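Local structure of rifin (Plasmodium falciparum, 7JZK) at the interface of chains B and A. The protein binds the human immune receptor LAIR1 through its variable V2 domain, the portion held here with a LAIR1 ectodomain taken from antibody MGD21. Sequence-based numbering; all coordinates share one arbitrary frame. Chains: chain A, Rifin; chain B, LAIR1 ecotodomain from MGD21 antibody.

Contact 1: the interface of chains B and A. Residues chain B 43-44; chain A 76, 83, 86, 89-90, 92.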
loop_
_atom_site.group_PDB
_atom_site.type_symbol
_atom_site.label_atom_id
_atom_site.label_comp_id
_atom_site.label_asym_id
_atom_site.label_seq_id
_atom_site.Cartn_x
_atom_site.Cartn_y
_atom_site.Cartn_z
ATOM N N TYR B 43 -6.713 4.665 0.339
ATOM C CA TYR B 43 -5.305 4.273 0.111
ATOM C C TYR B 43 -4.651 3.618 1.323
ATOM O O TYR B 43 -3.533 3.169 1.192
ATOM C CB TYR B 43 -4.539 5.471 -0.443
ATOM C CG TYR B 43 -4.706 6.774 0.296
ATOM C CD1 TYR B 43 -5.606 7.728 -0.141
ATOM C CD2 TYR B 43 -3.937 7.069 1.405
ATOM C CE1 TYR B 43 -5.752 8.934 0.520
ATOM C CE2 TYR B 43 -4.069 8.268 2.078
ATOM C CZ TYR B 43 -4.980 9.204 1.631
ATOM O OH TYR B 43 -5.122 10.389 2.283
ATOM N N LEU B 44 -5.303 3.637 2.468
ATOM C CA LEU B 44 -4.768 2.946 3.657
ATOM C C LEU B 44 -5.550 1.646 3.802
ATOM O O LEU B 44 -6.725 1.697 4.159
ATOM C CB LEU B 44 -4.910 3.880 4.853
ATOM C CG LEU B 44 -4.340 5.280 4.664
ATOM C CD1 LEU B 44 -4.751 6.184 5.812
ATOM C CD2 LEU B 44 -2.830 5.231 4.543
ATOM N N CYS A 76 1.335 1.606 4.518
ATOM C CA CYS A 76 0.009 2.121 4.206
ATOM C C CYS A 76 -1.038 1.068 4.512
ATOM O O CYS A 76 -1.930 0.795 3.710
ATOM C CB CYS A 76 -0.101 2.521 2.747
ATOM S SG CYS A 76 1.186 3.623 2.236
ATOM N N ILE A 83 -0.404 6.822 10.083
ATOM C CA ILE A 83 0.554 6.821 8.988
ATOM C C ILE A 83 1.090 8.231 8.874
ATOM O O ILE A 83 0.339 9.167 8.604
ATOM C CB ILE A 83 -0.053 6.353 7.657
ATOM C CG1 ILE A 83 -0.306 4.842 7.651
ATOM C CG2 ILE A 83 0.853 6.707 6.466
ATOM C CD1 ILE A 83 -1.602 4.420 8.274
ATOM N N GLN A 86 1.180 10.283 4.546
ATOM C CA GLN A 86 -0.031 10.068 3.728
ATOM C C GLN A 86 0.232 10.241 2.227
ATOM O O GLN A 86 -0.390 9.526 1.462
ATOM C CB GLN A 86 -1.139 10.959 4.277
ATOM C CG GLN A 86 -1.457 10.679 5.735
ATOM C CD GLN A 86 -2.646 9.765 5.874
ATOM O OE1 GLN A 86 -3.527 9.734 5.023
ATOM N NE2 GLN A 86 -2.687 9.022 6.966
ATOM N N CYS A 89 1.160 7.044 0.428
ATOM C CA CYS A 89 0.026 6.145 0.261
ATOM C C CYS A 89 -0.966 6.698 -0.755
ATOM O O CYS A 89 -1.526 5.938 -1.547
ATOM C CB CYS A 89 -0.630 5.935 1.631
ATOM S SG CYS A 89 0.598 5.453 2.880
ATOM N N ASP A 90 -1.072 8.018 -0.844
ATOM C CA ASP A 90 -1.976 8.701 -1.768
ATOM C C ASP A 90 -1.669 8.352 -3.223
ATOM O O ASP A 90 -2.560 8.450 -4.074
ATOM C CB ASP A 90 -1.873 10.225 -1.525
ATOM C CG ASP A 90 -2.811 11.057 -2.418
ATOM O OD1 ASP A 90 -2.346 11.588 -3.451
ATOM O OD2 ASP A 90 -4.017 11.181 -2.089
ATOM N N ARG A 92 -1.441 5.514 -4.440
ATOM C CA ARG A 92 -2.355 4.447 -4.850
ATOM C C ARG A 92 -3.557 5.005 -5.598
ATOM O O ARG A 92 -4.131 4.321 -6.452
ATOM C CB ARG A 92 -2.809 3.656 -3.629
ATOM C CG ARG A 92 -1.818 2.626 -3.198
ATOM C CD ARG A 92 -2.264 2.032 -1.909
ATOM N NE ARG A 92 -1.417 0.925 -1.508
ATOM C CZ ARG A 92 -1.509 0.351 -0.323
ATOM N NH1 ARG A 92 -2.402 0.808 0.537
ATOM N NH2 ARG A 92 -0.719 -0.663 0.002
#
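B:Tyr43 of the LAIR1 domain lays its side chain along the rifin helix 86-94. Its CB rests against the backbone carbonyl oxygen O of A:Cys89, and with chi1 at 49° CG stands between the backbone N and the carbonyl carbon, which lays the ring over the helix surface. CD2 touches CB of A:Cys89 at 3.5 Å, while CD1 lies beside CA of A:Asp90, which sits under one ring face, offset toward the rim. Farther out, CE1 passes OD2 of the A:Asp90 carboxylate, and CE2 and CZ run beside OE1 of A:Gln86. At the tip the phenol OH of B:Tyr43 donates to OE1 of A:Gln86 at 3.2 Å, in the carbonyl plane, although ring and amide are turned 70° apart. The backbone O of B:Tyr43 takes a hydrogen bond from guanidinium NH1 of A:Arg92 at 2.7 Å, with the nitrogen well above the carbonyl plane. That NH1 also donates to O of A:Cys76, tying it to rifin's own backbone. B:Leu44 puts CD2 against CB of A:Cys89 (3.7 Å) and near CD1 of A:Ile83. The disulfide A:Cys76–A:Cys89 fastens the segment after helix 61-75 to helix 86-94 and probably stiffens the surface with which rifin receives LAIR1.

Contact 2: the interface of chains B and A. Residues chain B 37, 39, 45-46, 76; chain A 77-78.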
loop_
_atom_site.group_PDB
_atom_site.type_symbol
_atom_site.label_atom_id
_atom_site.label_comp_id
_atom_site.label_asym_id
_atom_site.label_seq_id
_atom_site.Cartn_x
_atom_site.Cartn_y
_atom_site.Cartn_z
ATOM N N LEU B 37 -9.478 -4.577 3.925
ATOM C CA LEU B 37 -9.911 -3.789 5.068
ATOM C C LEU B 37 -9.340 -2.393 4.919
ATOM O O LEU B 37 -8.116 -2.233 4.845
ATOM C CB LEU B 37 -9.458 -4.426 6.372
ATOM C CG LEU B 37 -9.664 -3.588 7.620
ATOM C CD1 LEU B 37 -11.138 -3.607 8.032
ATOM C CD2 LEU B 37 -8.809 -4.222 8.703
ATOM N N ARG B 39 -9.197 1.843 5.839
ATOM C CA ARG B 39 -9.357 2.822 6.926
ATOM C C ARG B 39 -10.256 3.945 6.423
ATOM O O ARG B 39 -10.916 3.765 5.419
ATOM C CB ARG B 39 -7.991 3.332 7.372
ATOM C CG ARG B 39 -7.086 2.268 7.968
ATOM C CD ARG B 39 -6.557 2.739 9.304
ATOM N NE ARG B 39 -7.649 3.085 10.199
ATOM C CZ ARG B 39 -7.499 3.517 11.441
ATOM N NH1 ARG B 39 -6.294 3.658 11.959
ATOM N NH2 ARG B 39 -8.561 3.808 12.163
ATOM N N TYR B 45 -4.917 0.531 3.453
ATOM C CA TYR B 45 -5.653 -0.750 3.423
ATOM C C TYR B 45 -4.788 -1.975 3.693
ATOM O O TYR B 45 -3.576 -1.892 3.544
ATOM C CB TYR B 45 -6.412 -0.871 2.100
ATOM C CG TYR B 45 -5.637 -0.966 0.815
ATOM C CD1 TYR B 45 -5.708 0.046 -0.121
ATOM C CD2 TYR B 45 -4.917 -2.100 0.492
ATOM C CE1 TYR B 45 -5.042 -0.043 -1.328
ATOM C CE2 TYR B 45 -4.231 -2.199 -0.703
ATOM C CZ TYR B 45 -4.298 -1.167 -1.616
ATOM O OH TYR B 45 -3.634 -1.269 -2.795
ATOM N N SER B 46 -5.421 -3.089 4.057
ATOM C CA SER B 46 -4.720 -4.363 4.168
ATOM C C SER B 46 -5.563 -5.427 3.489
ATOM O O SER B 46 -6.778 -5.509 3.720
ATOM C CB SER B 46 -4.465 -4.729 5.624
ATOM O OG SER B 46 -3.409 -3.935 6.151
ATOM N N PHE B 76 -13.075 1.906 9.886
ATOM C CA PHE B 76 -12.678 0.716 9.136
ATOM C C PHE B 76 -13.874 0.232 8.322
ATOM O O PHE B 76 -15.019 0.397 8.738
ATOM C CB PHE B 76 -12.207 -0.451 10.042
ATOM C CG PHE B 76 -10.983 -0.139 10.874
ATOM C CD1 PHE B 76 -11.104 0.531 12.093
ATOM C CD2 PHE B 76 -9.706 -0.529 10.451
ATOM C CE1 PHE B 76 -9.985 0.810 12.864
ATOM C CE2 PHE B 76 -8.583 -0.256 11.225
ATOM C CZ PHE B 76 -8.722 0.418 12.429
ATOM N N ASP A 77 -0.960 0.469 5.692
ATOM C CA ASP A 77 -1.810 -0.663 6.031
ATOM C C ASP A 77 -2.890 -0.293 7.043
ATOM O O ASP A 77 -2.886 0.787 7.644
ATOM C CB ASP A 77 -0.985 -1.826 6.592
ATOM C CG ASP A 77 -0.290 -1.485 7.901
ATOM O OD1 ASP A 77 0.458 -0.477 7.978
ATOM O OD2 ASP A 77 -0.562 -2.199 8.891
ATOM N N ALA A 78 -3.822 -1.240 7.238
ATOM C CA ALA A 78 -4.939 -1.032 8.145
ATOM C C ALA A 78 -4.567 -1.315 9.597
ATOM O O ALA A 78 -5.254 -0.834 10.501
ATOM C CB ALA A 78 -6.136 -1.905 7.707
#
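B:Ser46 turns OG beside its own backbone N, opposite the carbonyl carbon (chi1 -75°), and so points the hydroxyl at the rifin backbone between A:Asp77 and A:Ala78. The amide N of A:Ala78 donates to OG of B:Ser46 at 2.9 Å, nearly straight at 167°. The same OG lies against CB of A:Asp77. The methyl of A:Ala78 enters the LAIR1 surface: its CB meets CD2 of B:Leu37 at 3.7 Å, the carbonyl O of B:Leu37 at 3.5 Å and, more loosely, CB of B:Ser46. From another side B:Arg39 brings the near part of its chain, which bends at chi2 and chi3, with CG 3.9 Å from CA of A:Ala78. Its guanidinium continues past the alanine and presents a face to CZ of B:Phe76, within LAIR1. The B:Phe76 ring in turn meets the carbonyl O of A:Ala78 at its edge, in plane, CE2 to O 3.5 Å. Leucine, serine, arginine and phenylalanine all meet this one small residue. On the rifin side the site belongs to the loop after helix 61-75; on the LAIR1 side, strands 34-38, 45-48 and 74-82, together with B:Arg39 just beyond strand 34-38, form the receiving surface of the immunoglobulin domain.

Contact 3: the interface of chains B and A. Residues chain B 36, 43, 45; chain A 92, 97-99, 105, 108.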
loop_
_atom_site.group_PDB
_atom_site.type_symbol
_atom_site.label_atom_id
_atom_site.label_comp_id
_atom_site.label_asym_id
_atom_site.label_seq_id
_atom_site.Cartn_x
_atom_site.Cartn_y
_atom_site.Cartn_z
ATOM N N ARG B 36 -10.406 -6.808 1.467
ATOM C CA ARG B 36 -9.580 -5.640 1.755
ATOM C C ARG B 36 -10.240 -4.830 2.861
ATOM O O ARG B 36 -11.403 -4.412 2.727
ATOM C CB ARG B 36 -9.402 -4.772 0.510
ATOM C CG ARG B 36 -8.952 -3.342 0.742
ATOM C CD ARG B 36 -8.567 -2.686 -0.587
ATOM N NE ARG B 36 -7.557 -3.452 -1.318
ATOM C CZ ARG B 36 -7.067 -3.101 -2.509
ATOM N NH1 ARG B 36 -7.493 -1.993 -3.114
ATOM N NH2 ARG B 36 -6.146 -3.855 -3.100
ATOM N N TYR B 43 -6.713 4.665 0.339
ATOM C CA TYR B 43 -5.305 4.273 0.111
ATOM C C TYR B 43 -4.651 3.618 1.323
ATOM O O TYR B 43 -3.533 3.169 1.192
ATOM C CB TYR B 43 -4.539 5.471 -0.443
ATOM C CG TYR B 43 -4.706 6.774 0.296
ATOM C CD1 TYR B 43 -5.606 7.728 -0.141
ATOM C CD2 TYR B 43 -3.937 7.069 1.405
ATOM C CE1 TYR B 43 -5.752 8.934 0.520
ATOM C CE2 TYR B 43 -4.069 8.268 2.078
ATOM C CZ TYR B 43 -4.980 9.204 1.631
ATOM O OH TYR B 43 -5.122 10.389 2.283
ATOM N N TYR B 45 -4.917 0.531 3.453
ATOM C CA TYR B 45 -5.653 -0.750 3.423
ATOM C C TYR B 45 -4.788 -1.975 3.693
ATOM O O TYR B 45 -3.576 -1.892 3.544
ATOM C CB TYR B 45 -6.412 -0.871 2.100
ATOM C CG TYR B 45 -5.637 -0.966 0.815
ATOM C CD1 TYR B 45 -5.708 0.046 -0.121
ATOM C CD2 TYR B 45 -4.917 -2.100 0.492
ATOM C CE1 TYR B 45 -5.042 -0.043 -1.328
ATOM C CE2 TYR B 45 -4.231 -2.199 -0.703
ATOM C CZ TYR B 45 -4.298 -1.167 -1.616
ATOM O OH TYR B 45 -3.634 -1.269 -2.795
ATOM N N ARG A 92 -1.441 5.514 -4.440
ATOM C CA ARG A 92 -2.355 4.447 -4.850
ATOM C C ARG A 92 -3.557 5.005 -5.598
ATOM O O ARG A 92 -4.131 4.321 -6.452
ATOM C CB ARG A 92 -2.809 3.656 -3.629
ATOM C CG ARG A 92 -1.818 2.626 -3.198
ATOM C CD ARG A 92 -2.264 2.032 -1.909
ATOM N NE ARG A 92 -1.417 0.925 -1.508
ATOM C CZ ARG A 92 -1.509 0.351 -0.323
ATOM N NH1 ARG A 92 -2.402 0.808 0.537
ATOM N NH2 ARG A 92 -0.719 -0.663 0.002
ATOM N N ILE A 97 -4.974 2.262 -7.938
ATOM C CA ILE A 97 -4.782 1.042 -7.163
ATOM C C ILE A 97 -5.860 0.886 -6.094
ATOM O O ILE A 97 -6.088 -0.236 -5.609
ATOM C CB ILE A 97 -3.376 1.019 -6.523
ATOM C CG1 ILE A 97 -2.291 1.170 -7.577
ATOM C CG2 ILE A 97 -3.115 -0.273 -5.785
ATOM C CD1 ILE A 97 -0.910 1.149 -6.952
ATOM N N VAL A 98 -6.552 1.965 -5.737
ATOM C CA VAL A 98 -7.570 1.861 -4.709
ATOM C C VAL A 98 -8.763 1.131 -5.298
ATOM O O VAL A 98 -9.022 1.192 -6.506
ATOM C CB VAL A 98 -7.953 3.260 -4.190
ATOM C CG1 VAL A 98 -6.730 3.957 -3.614
ATOM C CG2 VAL A 98 -8.496 4.099 -5.322
ATOM N N ALA A 99 -9.473 0.401 -4.455
ATOM C CA ALA A 99 -10.575 -0.414 -4.950
ATOM C C ALA A 99 -11.683 0.492 -5.448
ATOM O O ALA A 99 -12.062 1.456 -4.782
ATOM C CB ALA A 99 -11.098 -1.338 -3.851
ATOM N N PHE A 105 -9.383 -5.919 -10.847
ATOM C CA PHE A 105 -8.265 -5.730 -9.941
ATOM C C PHE A 105 -7.100 -5.054 -10.650
ATOM O O PHE A 105 -6.816 -5.345 -11.816
ATOM C CB PHE A 105 -7.820 -7.082 -9.400
ATOM C CG PHE A 105 -7.065 -7.003 -8.117
ATOM C CD1 PHE A 105 -7.735 -7.119 -6.918
ATOM C CD2 PHE A 105 -5.681 -6.879 -8.105
ATOM C CE1 PHE A 105 -7.065 -7.073 -5.730
ATOM C CE2 PHE A 105 -4.992 -6.839 -6.908
ATOM C CZ PHE A 105 -5.684 -6.935 -5.711
ATOM N N GLN A 108 -0.730 -3.606 -7.434
ATOM C CA GLN A 108 0.097 -2.486 -7.007
ATOM C C GLN A 108 1.498 -2.567 -7.597
ATOM O O GLN A 108 2.017 -1.588 -8.125
ATOM C CB GLN A 108 0.136 -2.481 -5.473
ATOM C CG GLN A 108 1.105 -1.524 -4.805
ATOM C CD GLN A 108 0.998 -1.565 -3.278
ATOM O OE1 GLN A 108 0.133 -0.938 -2.677
ATOM N NE2 GLN A 108 1.837 -2.392 -2.654
HETATM O O HOH W 1 -8.899 0.353 -1.808
#
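The phenol ring of B:Tyr45 is held between two guanidinium groups, A:Arg92 from rifin on one face and B:Arg36 from its own chain on the other. NH1 of A:Arg92 sits over the ring centre, 3.3 Å from the centroid, a cation-pi contact with the planes 15° apart. On the opposite face B:Arg36 lies toward the rim. The A:Arg92 chain, extended from CG to NE, carries the guanidinium out to the ring. At the guanidinium edge, NE and NH2 both grip the amide oxygen OE1 of A:Gln108, NE to OE1 2.7 Å and NH2 to OE1 2.8 Å. This side-on grip should fix the guanidinium's rotation, with NH1 turned toward the backbone O of B:Tyr43. The phenol OH of B:Tyr45 packs against CG2 of A:Ile97. B:Arg36 bends at chi3 (-55°) and sends NH1 toward the carbonyl O of A:Ile97 in a weak hydrogen bond, NH1 to O 3.4 Å; a water joins the same NH1 to the amide N of A:Ala99, 2.7 Å from water to N. Beside this, CG1 of A:Val98 touches CA of B:Tyr43 at 4.0 Å. In rifin the site joins helix 86-94, the loop following it and the start of helix 108-126; LAIR1 contributes strands 34-38 and 45-48 and B:Tyr43 of the loop leading into strand 45-48.

The centres of the C-alpha atoms lie about 10 Å apart between contacts 1 and 2 and between contacts 2 and 3, and about 9 Å apart between contacts 1 and 3, so the three form one continuous patch. B:Tyr43 and A:Arg92 belong to both contact 1 and contact 3; B:Tyr45 joins contact 2 to contact 3. The segment 43-46 of LAIR1 runs through all of them, while rifin supplies helix 86-94 and its flanking loops, with the start of helix 108-126 behind them. The shared residues make the three contacts a single docking surface between rifin V2 and the LAIR1 domain.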